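Local atomic coordinates of putative esterase (Bacteroides intestinalis DSM 17393, PDB entry 5VOL), a protein that acts as a ferulic acid esterase of carbohydrate esterase family 1, probably releasing feruloyl groups esterified to arabinoxylan. Residues D205-A208 against D209-V213. Numbering follows the deposited sequence.
Sequences DRKA and DLRSV
Lys-207 and Arg-211, one helical turn apart, run side by side, and CB of Lys-207 sits over one face of the Arg-211 guanidinium, 3.8 Å from CZ and displaced toward the rim of the group. Both chains leave the backbone with CG anti to the carbonyl carbon (chi1 -63° and -58°), which sends them the same way. Their like charges stay apart, with Lys-207 NZ 5.5 Å from Arg-211 NH2; instead, Arg-211 NH1 forms a salt bridge with Glu-204, while NE and NH2 donate to the carbonyls of Gly-240 and Ala-239. The purely aliphatic contact is CG of Arg-206 against CD1 of the buried Leu-210, 4.1 Å apart. Arg-206 NH1 forms a salt bridge with Glu-201 and bonds the Tyr-198 carbonyl, and its guanidinium makes a cation-pi contact with Tyr-198. This short surface helix leads into the parallel strand 214-218 of the alpha/beta-hydrolase sheet through a type I turn, Leu-210 to Val-213, closed by Val-213 N on Leu-210 O. Backbone hydrogen bonds of the alpha-helical i to i+4 kind link Asp-209 N to Asp-205 O, Leu-210 N to Arg-206 O (2.9 Å) and Arg-211 N to Lys-207 O. Overlapping the turn, Asp-209 O accepts from Ser-212 N and, in the carbonyl plane, from OG at 2.6 Å.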
loop_
_atom_site.group_PDB
_atom_site.type_symbol
_atom_site.label_atom_id
_atom_site.label_comp_id
_atom_site.label_asym_id
_atom_site.label_seq_id
_atom_site.Cartn_x
_atom_site.Cartn_y
_atom_site.Cartn_z
ATOM N N ASP C 205 -16.208 30.049 -17.958
ATOM C CA ASP C 205 -15.067 30.785 -17.413
ATOM C C ASP C 205 -14.629 30.200 -16.074
ATOM O O ASP C 205 -13.439 30.077 -15.796
ATOM C CB ASP C 205 -15.399 32.272 -17.231
ATOM C CG ASP C 205 -15.466 33.028 -18.546
ATOM O OD1 ASP C 205 -14.796 32.606 -19.515
ATOM O OD2 ASP C 205 -16.187 34.050 -18.607
ATOM N N ARG C 206 -15.600 29.859 -15.235
ATOM C CA ARG C 206 -15.280 29.340 -13.914
ATOM C C ARG C 206 -14.603 27.975 -14.029
ATOM O O ARG C 206 -13.598 27.724 -13.374
ATOM C CB ARG C 206 -16.525 29.249 -13.053
ATOM C CG ARG C 206 -16.276 28.572 -11.724
ATOM C CD ARG C 206 -17.501 28.641 -10.846
ATOM N NE ARG C 206 -17.628 29.957 -10.225
ATOM C CZ ARG C 206 -18.600 30.274 -9.385
ATOM N NH1 ARG C 206 -19.518 29.363 -9.082
ATOM N NH2 ARG C 206 -18.653 31.493 -8.856
ATOM N N LYS C 207 -15.152 27.113 -14.881
ATOM C CA LYS C 207 -14.569 25.806 -15.146
ATOM C C LYS C 207 -13.104 25.894 -15.562
ATOM O O LYS C 207 -12.282 25.117 -15.081
ATOM C CB LYS C 207 -15.373 25.080 -16.218
ATOM C CG LYS C 207 -16.797 24.801 -15.799
ATOM C CD LYS C 207 -17.547 24.098 -16.897
ATOM C CE LYS C 207 -18.990 23.863 -16.527
ATOM N NZ LYS C 207 -19.712 23.281 -17.691
ATOM N N ALA C 208 -12.775 26.848 -16.429
ATOM C CA ALA C 208 -11.393 27.053 -16.852
ATOM C C ALA C 208 -10.509 27.449 -15.685
ATOM O O ALA C 208 -9.362 26.997 -15.582
ATOM C CB ALA C 208 -11.312 28.125 -17.955
ATOM N N ASP C 209 -11.030 28.311 -14.815
ATOM C CA ASP C 209 -10.297 28.686 -13.613
ATOM C C ASP C 209 -10.041 27.471 -12.718
ATOM O O ASP C 209 -8.945 27.296 -12.197
ATOM C CB ASP C 209 -11.054 29.747 -12.827
ATOM C CG ASP C 209 -10.584 31.141 -13.136
ATOM O OD1 ASP C 209 -9.904 31.324 -14.171
ATOM O OD2 ASP C 209 -10.900 32.062 -12.348
ATOM N N LEU C 210 -11.061 26.644 -12.540
ATOM C CA LEU C 210 -10.951 25.464 -11.682
ATOM C C LEU C 210 -9.925 24.451 -12.216
ATOM O O LEU C 210 -9.208 23.821 -11.441
ATOM C CB LEU C 210 -12.318 24.812 -11.524
ATOM C CG LEU C 210 -13.331 25.665 -10.742
ATOM C CD1 LEU C 210 -14.658 24.973 -10.640
ATOM C CD2 LEU C 210 -12.796 26.019 -9.357
ATOM N N ARG C 211 -9.843 24.318 -13.539
ATOM C CA ARG C 211 -8.871 23.415 -14.177
ATOM C C ARG C 211 -7.414 23.872 -14.007
ATOM O O ARG C 211 -6.493 23.106 -14.284
ATOM C CB ARG C 211 -9.183 23.263 -15.664
ATOM C CG ARG C 211 -10.572 22.753 -15.948
ATOM C CD ARG C 211 -10.926 22.800 -17.437
ATOM N NE ARG C 211 -12.242 22.209 -17.679
ATOM C CZ ARG C 211 -13.200 22.783 -18.398
ATOM N NH1 ARG C 211 -12.988 23.962 -18.958
ATOM N NH2 ARG C 211 -14.366 22.175 -18.565
ATOM N N SER C 212 -7.192 25.101 -13.546
ATOM C CA SER C 212 -5.816 25.553 -13.324
ATOM C C SER C 212 -5.286 25.069 -11.976
ATOM O O SER C 212 -4.130 25.313 -11.615
ATOM C CB SER C 212 -5.718 27.083 -13.398
ATOM O OG SER C 212 -6.420 27.654 -12.312
ATOM N N VAL C 213 -6.139 24.378 -11.234
ATOM C CA VAL C 213 -5.772 23.846 -9.932
ATOM C C VAL C 213 -5.810 22.313 -9.968
ATOM O O VAL C 213 -6.680 21.726 -10.602
ATOM C CB VAL C 213 -6.724 24.401 -8.825
ATOM C CG1 VAL C 213 -6.368 23.839 -7.457
ATOM C CG2 VAL C 213 -6.665 25.948 -8.801
#